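PDB 6O59: germination protein from Bacillus megaterium, which probably takes part in germinant sensing during spore germination, as the N-terminal domain of the A subunit of the spore germinant receptor GerK3. Local coordinates for residues A[6-10]-A[113-118]; A[26-32]-A[42-48]; A[90-96]-A[119-124]. The contacts are given in a common frame with arbitrary orientation. Residue numbers count along the deposited sequence, not the author numbering.

Contact 1 of 3, residues A[6-10]-A[113-118]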
ATOM      1  N   LEU A   6      14.730   7.242  13.931  1.00 95.09           N
ATOM      2  CA  LEU A   6      13.300   7.153  14.221  1.00 91.57           C
ATOM      3  C   LEU A   6      12.936   7.995  15.440  1.00 97.47           C
ATOM      4  O   LEU A   6      13.725   8.121  16.386  1.00 99.38           O
ATOM      5  CB  LEU A   6      12.875   5.690  14.409  1.00 87.57           C
ATOM      6  CG  LEU A   6      12.428   4.865  13.183  1.00 87.32           C
ATOM      7  CD1 LEU A   6      12.926   5.402  11.864  1.00 86.59           C
ATOM      8  CD2 LEU A   6      12.794   3.416  13.341  1.00 87.51           C
ATOM      9  N   LYS A   7      11.745   8.605  15.388  1.00 92.84           N
ATOM     10  CA  LYS A   7      11.243   9.454  16.460  1.00 94.66           C
ATOM     11  C   LYS A   7      10.842   8.580  17.645  1.00 97.15           C
ATOM     12  O   LYS A   7      10.504   7.419  17.448  1.00 93.25           O
ATOM     13  CB  LYS A   7      10.072  10.330  15.968  1.00 96.32           C
ATOM     14  CG  LYS A   7      10.433  11.353  14.864  1.00101.41           C
ATOM     15  CD  LYS A   7      11.503  12.402  15.244  1.00111.30           C
ATOM     16  CE  LYS A   7      10.971  13.627  15.956  1.00123.18           C
ATOM     17  NZ  LYS A   7      12.037  14.354  16.704  1.00131.43           N
ATOM     18  N   ASN A   8      10.938   9.111  18.876  1.00 96.99           N
ATOM     19  CA  ASN A   8      10.586   8.345  20.069  1.00 96.21           C
ATOM     20  C   ASN A   8       9.078   8.196  20.195  1.00 98.01           C
ATOM     21  O   ASN A   8       8.630   7.095  20.485  1.00 96.89           O
ATOM     22  CB  ASN A   8      11.188   8.941  21.330  1.00 98.30           C
ATOM     23  CG  ASN A   8      12.654   8.622  21.482  1.00113.95           C
ATOM     24  OD1 ASN A   8      13.520   9.478  21.267  1.00112.19           O
ATOM     25  ND2 ASN A   8      12.970   7.379  21.850  1.00 99.87           N
ATOM     26  N   LEU A   9       8.291   9.252  19.904  1.00 93.72           N
ATOM     27  CA  LEU A   9       6.825   9.160  19.963  1.00 91.42           C
ATOM     28  C   LEU A   9       6.263   8.324  18.804  1.00 91.63           C
ATOM     29  O   LEU A   9       6.715   8.457  17.662  1.00 90.95           O
ATOM     30  CB  LEU A   9       6.160  10.545  19.980  1.00 93.56           C
ATOM     31  CG  LEU A   9       6.385  11.422  21.222  1.00101.37           C
ATOM     32  CD1 LEU A   9       6.012  12.848  20.931  1.00103.48           C
ATOM     33  CD2 LEU A   9       5.601  10.908  22.423  1.00103.33           C
ATOM     34  N   LEU A  10       5.283   7.454  19.116  1.00 84.99           N
ATOM     35  CA  LEU A  10       4.593   6.578  18.163  1.00 80.00           C
ATOM     36  C   LEU A  10       3.777   7.428  17.175  1.00 84.18           C
ATOM     37  O   LEU A  10       3.785   7.154  15.973  1.00 81.98           O
ATOM     38  CB  LEU A  10       3.699   5.581  18.944  1.00 78.52           C
ATOM     39  CG  LEU A  10       2.592   4.814  18.235  1.00 79.07           C
ATOM     40  CD1 LEU A  10       3.145   3.848  17.228  1.00 76.29           C
ATOM     41  CD2 LEU A  10       1.774   4.047  19.223  1.00 80.49           C
ATOM     42  N   ILE A 113       5.442  -0.921  16.236  1.00 73.72           N
ATOM     43  CA  ILE A 113       5.912   0.354  16.769  1.00 75.40           C
ATOM     44  C   ILE A 113       5.309   0.561  18.171  1.00 83.10           C
ATOM     45  O   ILE A 113       4.105   0.390  18.351  1.00 82.50           O
ATOM     46  CB  ILE A 113       5.580   1.510  15.778  1.00 77.36           C
ATOM     47  CG1 ILE A 113       5.932   1.105  14.307  1.00 74.37           C
ATOM     48  CG2 ILE A 113       6.264   2.834  16.211  1.00 79.93           C
ATOM     49  CD1 ILE A 113       5.831   2.177  13.239  1.00 75.35           C
ATOM     50  N   VAL A 114       6.162   0.894  19.163  1.00 82.76           N
ATOM     51  CA  VAL A 114       5.759   1.094  20.556  1.00 84.77           C
ATOM     52  C   VAL A 114       6.022   2.574  20.967  1.00 92.00           C
ATOM     53  O   VAL A 114       7.045   3.159  20.597  1.00 91.63           O
ATOM     54  CB  VAL A 114       6.441   0.054  21.493  1.00 89.55           C
ATOM     55  CG1 VAL A 114       5.991   0.220  22.945  1.00 92.39           C
ATOM     56  CG2 VAL A 114       6.169  -1.383  21.019  1.00 86.51           C
ATOM     57  N   ASP A 115       5.058   3.144  21.738  1.00 91.79           N
ATOM     58  CA  ASP A 115       4.882   4.517  22.227  1.00 95.28           C
ATOM     59  C   ASP A 115       6.130   5.360  22.333  1.00100.75           C
ATOM     60  O   ASP A 115       6.065   6.523  21.926  1.00102.66           O
ATOM     61  CB  ASP A 115       4.169   4.567  23.584  1.00101.04           C
ATOM     62  CG  ASP A 115       3.368   5.846  23.861  1.00118.62           C
ATOM     63  OD1 ASP A 115       3.507   6.832  23.076  1.00119.19           O
ATOM     64  OD2 ASP A 115       2.592   5.861  24.860  1.00125.59           O
ATOM     65  N   GLY A 116       7.207   4.835  22.914  1.00 95.87           N
ATOM     66  CA  GLY A 116       8.425   5.624  23.062  1.00 97.31           C
ATOM     67  C   GLY A 116       9.723   4.869  22.900  1.00100.08           C
ATOM     68  O   GLY A 116      10.703   5.218  23.567  1.00102.29           O
ATOM     69  N   ILE A 117       9.724   3.832  22.071  1.00 93.62           N
ATOM     70  CA  ILE A 117      10.950   2.996  21.998  1.00 92.75           C
ATOM     71  C   ILE A 117      11.936   3.526  20.962  1.00 99.00           C
ATOM     72  O   ILE A 117      13.131   3.457  21.255  1.00104.58           O
ATOM     73  CB  ILE A 117      10.607   1.515  21.818  1.00 91.87           C
ATOM     74  CG1 ILE A 117      10.636   0.792  23.162  1.00 94.11           C
ATOM     75  CG2 ILE A 117      11.569   0.886  20.848  1.00 90.00           C
ATOM     76  CD1 ILE A 117       9.292   0.335  23.633  1.00101.78           C
ATOM     77  N   ASN A 118      11.463   3.954  19.789  1.00 90.90           N
ATOM     78  CA  ASN A 118      12.310   4.537  18.704  1.00 90.49           C
ATOM     79  C   ASN A 118      13.086   3.479  17.897  1.00 94.33           C
ATOM     80  O   ASN A 118      13.892   3.872  17.048  1.00 94.77           O
ATOM     81  CB  ASN A 118      13.025   5.832  19.108  1.00 89.93           C
ATOM     82  CG  ASN A 118      14.533   5.733  19.157  1.00106.27           C
ATOM     83  OD1 ASN A 118      15.093   4.653  19.275  1.00101.12           O
ATOM     84  ND2 ASN A 118      15.200   6.869  19.076  1.00 90.07           N
TER
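Residues 6-9 form the non-regular lead-in to helix 10-20, which starts at L10, and pass over the turn that follows strand 110-114, burying 455 Å² between the two segments. L6 starts the crossing: its CA-to-CB bond points toward 113-118, and its side chain also packs on W98 and L101 of helix 98-106 and on V120. The CA-to-CB bond of K7 points away, while the backbone stays close, with K7 O 3.4 Å from N118 CB; that carbonyl is hydrogen-bonded to N13 ND2 of the helix that follows. N8 is the closest partner of N118, their CA atoms lying 4.4 Å apart, and N8 ND2 sits 3.1 Å from N118 CB. The carbonyl of N8 meets the turn at G116, where N8 O to G116 CA is 3.0 Å in a nearly straight CA-H...O contact. L9 holds the N-cap position of the helix and its CA-to-CB bond points away, yet L9 CA still lies 3.4 Å from D115 O. The same carbonyl takes a weak hydrogen bond from L10, L10 N to D115 O being 3.1 Å with an angle of 131°, so a first-turn amide lacking an acceptor in its own helix finds one in the turn. The L10 side chain reaches back to the strand, with L10 CD1 3.4 Å from I113 CG2, and also packs on A41 and A43 of strand 40-47. The turn is closed by I117 N to V114 O at 3.1 Å. A helix N terminus and its lead-in are thus seated on the beta turn, V114 to I117, of the hairpin 110-114/120-124.

Contact 2 of 3, residues A[26-32]-A[42-48]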
ATOM      1  N   ASP A  26      -3.700   1.250   0.912  1.00 68.94           N
ATOM      2  CA  ASP A  26      -3.485  -0.145   1.301  1.00 66.95           C
ATOM      3  C   ASP A  26      -2.546  -0.302   2.486  1.00 69.98           C
ATOM      4  O   ASP A  26      -2.265  -1.427   2.901  1.00 68.62           O
ATOM      5  CB  ASP A  26      -2.975  -0.965   0.109  1.00 69.01           C
ATOM      6  CG  ASP A  26      -1.640  -0.564  -0.491  1.00 78.21           C
ATOM      7  OD1 ASP A  26      -1.188   0.570  -0.239  1.00 78.27           O
ATOM      8  OD2 ASP A  26      -1.061  -1.381  -1.235  1.00 85.87           O
ATOM      9  N   ILE A  27      -2.076   0.809   3.048  1.00 67.58           N
ATOM     10  CA  ILE A  27      -1.215   0.741   4.218  1.00 66.66           C
ATOM     11  C   ILE A  27      -2.110   0.782   5.462  1.00 72.33           C
ATOM     12  O   ILE A  27      -2.812   1.768   5.707  1.00 73.73           O
ATOM     13  CB  ILE A  27      -0.132   1.827   4.164  1.00 70.33           C
ATOM     14  CG1 ILE A  27       0.885   1.450   3.061  1.00 69.13           C
ATOM     15  CG2 ILE A  27       0.566   1.971   5.535  1.00 72.80           C
ATOM     16  CD1 ILE A  27       1.554   2.495   2.492  1.00 71.13           C
ATOM     17  N   VAL A  28      -2.123  -0.338   6.208  1.00 68.37           N
ATOM     18  CA  VAL A  28      -2.956  -0.541   7.403  1.00 67.83           C
ATOM     19  C   VAL A  28      -2.177  -0.245   8.692  1.00 71.58           C
ATOM     20  O   VAL A  28      -1.065  -0.745   8.883  1.00 69.93           O
ATOM     21  CB  VAL A  28      -3.558  -1.974   7.449  1.00 69.61           C
ATOM     22  CG1 VAL A  28      -4.490  -2.144   8.632  1.00 69.80           C
ATOM     23  CG2 VAL A  28      -4.284  -2.306   6.165  1.00 69.40           C
ATOM     24  N   ILE A  29      -2.808   0.553   9.575  1.00 69.24           N
ATOM     25  CA  ILE A  29      -2.338   0.914  10.907  1.00 69.70           C
ATOM     26  C   ILE A  29      -3.364   0.375  11.912  1.00 76.26           C
ATOM     27  O   ILE A  29      -4.510   0.830  11.932  1.00 77.53           O
ATOM     28  CB  ILE A  29      -2.088   2.442  11.074  1.00 73.70           C
ATOM     29  CG1 ILE A  29      -0.969   2.918  10.123  1.00 73.87           C
ATOM     30  CG2 ILE A  29      -1.766   2.786  12.550  1.00 75.09           C
ATOM     31  CD1 ILE A  29      -0.765   4.419   9.969  1.00 82.32           C
ATOM     32  N   ARG A  30      -2.956  -0.608  12.721  1.00 72.72           N
ATOM     33  CA  ARG A  30      -3.809  -1.172  13.761  1.00 73.19           C
ATOM     34  C   ARG A  30      -3.318  -0.681  15.113  1.00 78.97           C
ATOM     35  O   ARG A  30      -2.228  -1.050  15.551  1.00 78.23           O
ATOM     36  CB  ARG A  30      -3.839  -2.712  13.715  1.00 71.25           C
ATOM     37  CG  ARG A  30      -4.383  -3.303  12.430  1.00 75.41           C
ATOM     38  CD  ARG A  30      -5.836  -3.642  12.552  1.00 86.34           C
ATOM     39  NE  ARG A  30      -6.195  -4.737  11.656  1.00 97.20           N
ATOM     40  CZ  ARG A  30      -6.874  -4.590  10.528  1.00109.68           C
ATOM     41  NH1 ARG A  30      -7.290  -3.386  10.147  1.00 90.98           N
ATOM     42  NH2 ARG A  30      -7.162  -5.644   9.778  1.00103.26           N
ATOM     43  N   HIS A  31      -4.080   0.201  15.748  1.00 78.11           N
ATOM     44  CA  HIS A  31      -3.708   0.681  17.074  1.00 79.95           C
ATOM     45  C   HIS A  31      -4.113  -0.329  18.120  1.00 85.12           C
ATOM     46  O   HIS A  31      -5.186  -0.937  18.017  1.00 86.34           O
ATOM     47  CB  HIS A  31      -4.367   2.019  17.396  1.00 82.68           C
ATOM     48  CG  HIS A  31      -3.854   3.151  16.583  1.00 86.00           C
ATOM     49  ND1 HIS A  31      -4.508   3.565  15.436  1.00 87.36           N
ATOM     50  CD2 HIS A  31      -2.765   3.926  16.774  1.00 88.62           C
ATOM     51  CE1 HIS A  31      -3.800   4.576  14.967  1.00 87.29           C
ATOM     52  NE2 HIS A  31      -2.740   4.829  15.738  1.00 88.48           N
ATOM     53  N   PHE A  32      -3.263  -0.507  19.124  1.00 80.90           N
ATOM     54  CA  PHE A  32      -3.543  -1.360  20.265  1.00 81.36           C
ATOM     55  C   PHE A  32      -2.764  -0.850  21.495  1.00 87.78           C
ATOM     56  O   PHE A  32      -1.994   0.119  21.405  1.00 86.27           O
ATOM     57  CB  PHE A  32      -3.286  -2.844  19.967  1.00 80.92           C
ATOM     58  CG  PHE A  32      -1.851  -3.288  19.858  1.00 81.06           C
ATOM     59  CD1 PHE A  32      -1.141  -3.114  18.677  1.00 81.08           C
ATOM     60  CD2 PHE A  32      -1.223  -3.927  20.922  1.00 84.27           C
ATOM     61  CE1 PHE A  32       0.181  -3.543  18.577  1.00 81.00           C
ATOM     62  CE2 PHE A  32       0.096  -4.362  20.814  1.00 85.56           C
ATOM     63  CZ  PHE A  32       0.785  -4.177  19.641  1.00 81.00           C
ATOM     64  N   ALA A  42       0.745   1.039  21.271  1.00 77.44           N
ATOM     65  CA  ALA A  42       1.528   0.364  20.241  1.00 74.48           C
ATOM     66  C   ALA A  42       0.729   0.299  18.946  1.00 76.11           C
ATOM     67  O   ALA A  42      -0.478   0.545  18.957  1.00 75.85           O
ATOM     68  CB  ALA A  42       1.923  -1.031  20.706  1.00 74.72           C
ATOM     69  N   ALA A  43       1.398   0.014  17.823  1.00 71.86           N
ATOM     70  CA  ALA A  43       0.735  -0.096  16.521  1.00 70.38           C
ATOM     71  C   ALA A  43       1.364  -1.161  15.634  1.00 73.85           C
ATOM     72  O   ALA A  43       2.587  -1.362  15.682  1.00 72.52           O
ATOM     73  CB  ALA A  43       0.752   1.246  15.791  1.00 71.16           C
ATOM     74  N   ILE A  44       0.508  -1.837  14.821  1.00 70.97           N
ATOM     75  CA  ILE A  44       0.910  -2.771  13.762  1.00 69.78           C
ATOM     76  C   ILE A  44       0.744  -2.028  12.443  1.00 73.48           C
ATOM     77  O   ILE A  44      -0.343  -1.501  12.164  1.00 74.18           O
ATOM     78  CB  ILE A  44       0.179  -4.142  13.715  1.00 72.97           C
ATOM     79  CG1 ILE A  44      -0.290  -4.607  15.109  1.00 76.39           C
ATOM     80  CG2 ILE A  44       1.064  -5.191  13.007  1.00 70.98           C
ATOM     81  CD1 ILE A  44      -1.185  -5.868  15.119  1.00 87.47           C
ATOM     82  N   VAL A  45       1.819  -1.951  11.655  1.00 68.21           N
ATOM     83  CA  VAL A  45       1.784  -1.286  10.354  1.00 67.17           C
ATOM     84  C   VAL A  45       2.167  -2.313   9.300  1.00 68.44           C
ATOM     85  O   VAL A  45       3.254  -2.892   9.381  1.00 68.67           O
ATOM     86  CB  VAL A  45       2.670  -0.001  10.261  1.00 71.80           C
ATOM     87  CG1 VAL A  45       2.482   0.696   8.914  1.00 71.45           C
ATOM     88  CG2 VAL A  45       2.380   0.973  11.398  1.00 72.92           C
ATOM     89  N   TYR A  46       1.288  -2.527   8.305  1.00 62.23           N
ATOM     90  CA  TYR A  46       1.535  -3.471   7.220  1.00 59.82           C
ATOM     91  C   TYR A  46       0.790  -3.079   5.931  1.00 63.69           C
ATOM     92  O   TYR A  46      -0.235  -2.400   5.997  1.00 64.02           O
ATOM     93  CB  TYR A  46       1.144  -4.902   7.658  1.00 59.90           C
ATOM     94  CG  TYR A  46      -0.330  -5.107   7.935  1.00 62.12           C
ATOM     95  CD1 TYR A  46      -0.876  -4.795   9.180  1.00 65.07           C
ATOM     96  CD2 TYR A  46      -1.173  -5.641   6.965  1.00 63.05           C
ATOM     97  CE1 TYR A  46      -2.235  -4.978   9.437  1.00 67.14           C
ATOM     98  CE2 TYR A  46      -2.535  -5.816   7.206  1.00 64.62           C
ATOM     99  CZ  TYR A  46      -3.061  -5.491   8.447  1.00 75.35           C
ATOM    100  OH  TYR A  46      -4.402  -5.691   8.686  1.00 79.79           O
ATOM    101  N   ILE A  47       1.290  -3.549   4.763  1.00 60.21           N
ATOM    102  CA  ILE A  47       0.639  -3.353   3.456  1.00 60.28           C
ATOM    103  C   ILE A  47      -0.311  -4.539   3.222  1.00 65.98           C
ATOM    104  O   ILE A  47       0.120  -5.697   3.194  1.00 66.04           O
ATOM    105  CB  ILE A  47       1.618  -3.150   2.241  1.00 62.44           C
ATOM    106  CG1 ILE A  47       2.547  -1.944   2.423  1.00 62.55           C
ATOM    107  CG2 ILE A  47       0.859  -3.023   0.926  1.00 62.30           C
ATOM    108  CD1 ILE A  47       3.615  -1.954   1.465  1.00 66.67           C
ATOM    109  N   GLU A  48      -1.595  -4.220   3.030  1.00 63.26           N
ATOM    110  CA  GLU A  48      -2.694  -5.123   2.751  1.00 63.41           C
ATOM    111  C   GLU A  48      -2.398  -6.057   1.560  1.00 69.08           C
ATOM    112  O   GLU A  48      -1.937  -5.609   0.495  1.00 69.79           O
ATOM    113  CB  GLU A  48      -3.936  -4.268   2.421  1.00 65.75           C
ATOM    114  CG  GLU A  48      -5.172  -4.499   3.271  1.00 74.00           C
ATOM    115  CD  GLU A  48      -6.244  -3.432   3.105  1.00105.34           C
ATOM    116  OE1 GLU A  48      -6.363  -2.861   1.994  1.00 95.77           O
ATOM    117  OE2 GLU A  48      -6.973  -3.167   4.091  1.00106.49           O
TER
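Strands 27-32 and 42-47 lie antiparallel, their axes approaching to 4.6 Å, and seven backbone hydrogen bonds link the two segments, from F32 N to A42 O (3.0 Å) through to E48 N to D26 O (2.9 Å). On one face, two bulky rings fold across to smaller neighbours. The F32 ring, in the p rotamer, drops into the hollow above A42, whose CB lies 3.8 Å from the ring centroid in a CH-pi contact; F32 CE1 touches I44 CG1 at 3.7 Å. Y46, also p, leans the other way and takes V28 CB over its face, 3.9 Å from its centroid, while R30 CG fills the space at its edge. The guanidinium continues to Q57, bonded through R30 NE, and helix 54-62 covers this face. On the reverse face the side chains of the non-hydrogen-bonded pairs abut: I27 CG1 meets I47 CG1 at 3.8 Å, and I29 CG1 meets V45 CG2 at 4.1 Å, beside helix 10-20; I27 CG2 fills in diagonally against V45 CG1 at 4.1 Å. The pair forms a beta hairpin at one margin of a five-stranded antiparallel sheet.

Contact 3 of 3, residues A[90-96]-A[119-124]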
ATOM      1  N   GLY A  90       7.462 -15.822  13.066  1.00 70.32           N
ATOM      2  CA  GLY A  90       8.082 -15.254  11.874  1.00 68.38           C
ATOM      3  C   GLY A  90       9.497 -14.787  12.144  1.00 74.53           C
ATOM      4  O   GLY A  90       9.934 -14.736  13.304  1.00 77.03           O
ATOM      5  N   ASN A  91      10.229 -14.454  11.070  1.00 68.69           N
ATOM      6  CA  ASN A  91      11.621 -14.023  11.133  1.00 68.10           C
ATOM      7  C   ASN A  91      11.692 -12.546  11.490  1.00 71.67           C
ATOM      8  O   ASN A  91      11.246 -11.675  10.720  1.00 69.76           O
ATOM      9  CB  ASN A  91      12.318 -14.346   9.829  1.00 66.38           C
ATOM     10  CG  ASN A  91      12.328 -15.832   9.579  1.00 74.38           C
ATOM     11  OD1 ASN A  91      12.256 -16.643  10.517  1.00 64.06           O
ATOM     12  ND2 ASN A  91      12.405 -16.221   8.311  1.00 59.66           N
ATOM     13  N   VAL A  92      12.216 -12.286  12.710  1.00 69.15           N
ATOM     14  CA  VAL A  92      12.254 -10.968  13.314  1.00 69.59           C
ATOM     15  C   VAL A  92      13.562 -10.241  13.051  1.00 77.96           C
ATOM     16  O   VAL A  92      14.652 -10.799  13.184  1.00 82.26           O
ATOM     17  CB  VAL A  92      11.932 -11.060  14.819  1.00 74.09           C
ATOM     18  CG1 VAL A  92      12.395  -9.819  15.601  1.00 75.60           C
ATOM     19  CG2 VAL A  92      10.449 -11.309  15.029  1.00 72.36           C
ATOM     20  N   SER A  93      13.433  -8.977  12.688  1.00 72.66           N
ATOM     21  CA  SER A  93      14.551  -8.078  12.476  1.00 73.29           C
ATOM     22  C   SER A  93      14.198  -6.741  13.169  1.00 78.04           C
ATOM     23  O   SER A  93      13.071  -6.586  13.650  1.00 77.39           O
ATOM     24  CB  SER A  93      14.850  -7.931  10.982  1.00 74.40           C
ATOM     25  OG  SER A  93      14.405  -6.681  10.489  1.00 85.94           O
ATOM     26  N   PHE A  94      15.152  -5.812  13.270  1.00 75.90           N
ATOM     27  CA  PHE A  94      14.876  -4.518  13.894  1.00 76.98           C
ATOM     28  C   PHE A  94      15.370  -3.383  13.010  1.00 81.47           C
ATOM     29  O   PHE A  94      16.445  -3.495  12.421  1.00 82.61           O
ATOM     30  CB  PHE A  94      15.512  -4.437  15.284  1.00 81.42           C
ATOM     31  CG  PHE A  94      14.830  -5.278  16.333  1.00 83.12           C
ATOM     32  CD1 PHE A  94      13.736  -4.791  17.037  1.00 86.14           C
ATOM     33  CD2 PHE A  94      15.298  -6.549  16.643  1.00 85.85           C
ATOM     34  CE1 PHE A  94      13.117  -5.567  18.026  1.00 87.31           C
ATOM     35  CE2 PHE A  94      14.672  -7.328  17.629  1.00 88.67           C
ATOM     36  CZ  PHE A  94      13.590  -6.828  18.318  1.00 86.39           C
ATOM     37  N   ALA A  95      14.570  -2.308  12.887  1.00 77.18           N
ATOM     38  CA  ALA A  95      14.907  -1.117  12.092  1.00 77.41           C
ATOM     39  C   ALA A  95      15.054   0.105  13.020  1.00 83.64           C
ATOM     40  O   ALA A  95      14.220   0.272  13.911  1.00 82.48           O
ATOM     41  CB  ALA A  95      13.834  -0.869  11.037  1.00 75.73           C
ATOM     42  N   ASP A  96      16.105   0.943  12.822  1.00 83.21           N
ATOM     43  CA  ASP A  96      16.372   2.134  13.658  1.00 86.64           C
ATOM     44  C   ASP A  96      16.624   3.420  12.812  1.00 91.35           C
ATOM     45  O   ASP A  96      17.136   4.423  13.324  1.00 92.93           O
ATOM     46  CB  ASP A  96      17.553   1.874  14.624  1.00 91.77           C
ATOM     47  CG  ASP A  96      18.917   1.752  13.972  1.00111.09           C
ATOM     48  OD1 ASP A  96      18.987   1.282  12.808  1.00111.74           O
ATOM     49  OD2 ASP A  96      19.918   2.113  14.626  1.00123.12           O
ATOM     50  N   ARG A 119      12.859   2.193  18.172  0.50 90.06           N
ATOM     51  CA  ARG A 119      13.396   1.060  17.376  0.50111.65           C
ATOM     52  C   ARG A 119      12.146   0.334  16.885  0.50135.80           C
ATOM     53  O   ARG A 119      11.200   0.202  17.679  0.50 99.80           O
ATOM     54  CB  ARG A 119      14.396   0.182  18.143  0.50115.36           C
ATOM     55  CG  ARG A 119      15.734   0.812  18.524  0.50125.34           C
ATOM     56  CD  ARG A 119      16.845   0.055  19.248  0.50126.24           C
ATOM     57  NE  ARG A 119      18.018   0.866  19.579  0.50121.70           N
ATOM     58  CZ  ARG A 119      19.061   0.462  20.305  0.50123.81           C
ATOM     59  NH1 ARG A 119      19.092  -0.763  20.796  0.50 98.73           N
ATOM     60  NH2 ARG A 119      20.069   1.284  20.541  0.50110.22           N
ATOM     61  N   VAL A 120      12.108  -0.054  15.617  1.00 84.27           N
ATOM     62  CA  VAL A 120      10.875  -0.710  15.101  1.00 86.12           C
ATOM     63  C   VAL A 120      11.179  -2.180  14.856  1.00 85.11           C
ATOM     64  O   VAL A 120      12.260  -2.475  14.359  1.00 85.24           O
ATOM     65  CB  VAL A 120      10.370   0.005  13.840  1.00 93.24           C
ATOM     66  CG1 VAL A 120       9.369  -0.823  13.068  1.00 96.08           C
ATOM     67  CG2 VAL A 120       9.776   1.352  14.192  1.00 94.14           C
ATOM     68  N   LEU A 121      10.256  -3.054  15.241  1.00 78.27           N
ATOM     69  CA  LEU A 121      10.435  -4.503  15.013  1.00 76.31           C
ATOM     70  C   LEU A 121       9.753  -4.905  13.709  1.00 76.30           C
ATOM     71  O   LEU A 121       8.610  -4.526  13.509  1.00 74.49           O
ATOM     72  CB  LEU A 121       9.823  -5.256  16.194  1.00 76.85           C
ATOM     73  CG  LEU A 121       9.819  -6.772  16.065  1.00 79.79           C
ATOM     74  CD1 LEU A 121       9.562  -7.414  17.407  1.00 81.24           C
ATOM     75  CD2 LEU A 121       8.773  -7.219  15.067  1.00 77.67           C
ATOM     76  N   SER A 122      10.490  -5.604  12.852  1.00 73.04           N
ATOM     77  CA  SER A 122       9.987  -6.170  11.591  1.00 72.22           C
ATOM     78  C   SER A 122       9.835  -7.691  11.664  1.00 74.70           C
ATOM     79  O   SER A 122      10.756  -8.385  12.103  1.00 76.43           O
ATOM     80  CB  SER A 122      10.921  -5.823  10.428  1.00 77.54           C
ATOM     81  OG  SER A 122      10.965  -4.436  10.129  1.00 87.35           O
ATOM     82  N   VAL A 123       8.714  -8.213  11.179  1.00 67.57           N
ATOM     83  CA  VAL A 123       8.517  -9.661  11.162  1.00 67.05           C
ATOM     84  C   VAL A 123       8.093 -10.090   9.745  1.00 73.65           C
ATOM     85  O   VAL A 123       7.259  -9.431   9.123  1.00 72.26           O
ATOM     86  CB  VAL A 123       7.559 -10.173  12.281  1.00 69.74           C
ATOM     87  CG1 VAL A 123       6.229  -9.421  12.321  1.00 68.24           C
ATOM     88  CG2 VAL A 123       7.355 -11.678  12.211  1.00 69.37           C
ATOM     89  N   SER A 124       8.712 -11.170   9.237  1.00 73.55           N
ATOM     90  CA  SER A 124       8.442 -11.739   7.926  1.00 74.43           C
ATOM     91  C   SER A 124       7.747 -13.106   8.033  1.00 81.85           C
ATOM     92  O   SER A 124       8.180 -13.945   8.817  1.00 80.96           O
ATOM     93  CB  SER A 124       9.742 -11.875   7.146  1.00 79.84           C
ATOM     94  OG  SER A 124       9.485 -12.351   5.834  1.00 93.68           O
TER
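Strand 91-95 is one of the two outermost strands of an antiparallel five-stranded sheet and pairs here with 120-124, which is not its neighbour in sequence: helix 98-106 and strand 110-114 come between. S122 has the most surface covered. It forms a hydrogen-bonded pair with S93, S93 N to S122 O at 2.8 Å and S122 N to S93 O at 2.9 Å, and its CB lies 3.6 Å from S93 OG; S122 OG itself bonds to S104 of helix 98-106. L121 faces the other side of the sheet, where L121 CG sits 4.0 Å from V92 CG1 and L121 CB 3.8 Å from F94 CE1, giving a small apolar patch beneath helix 78-86. A95, opposite V120, is held by two short bonds and packs on D100. At the far end G90 slips past V123, its CA 3.7 Å from V123 CG2, where a CB would clash. The pairing is tightest at A95: A95 N to V120 O and V120 N to A95 O are both 2.7 Å.

Overall arrangement
From the N terminus, residues 6-10 open contact 1, which closes only at 113-118, over 100 residues later. Within that span the chain forms helix 10-20 and then contact 2, a local hairpin complete by residue 48. Contact 3 opens at 90-96, still inside that span, and closes at 119-124, just beyond it, so contacts 1 and 3 cross. All three reach one sheet of order 27-34, 40-47, 110-114, 120-124, 91-95: contacts 2 and 3 form its two margins, their nearest atoms about 7 Å apart. Contact 1 lays the 6-10 lead-in against the end of the central strand and bridges them, with I113 O 2.8 Å from A43 N and L6 CD2 3.8 Å from V120 CG2.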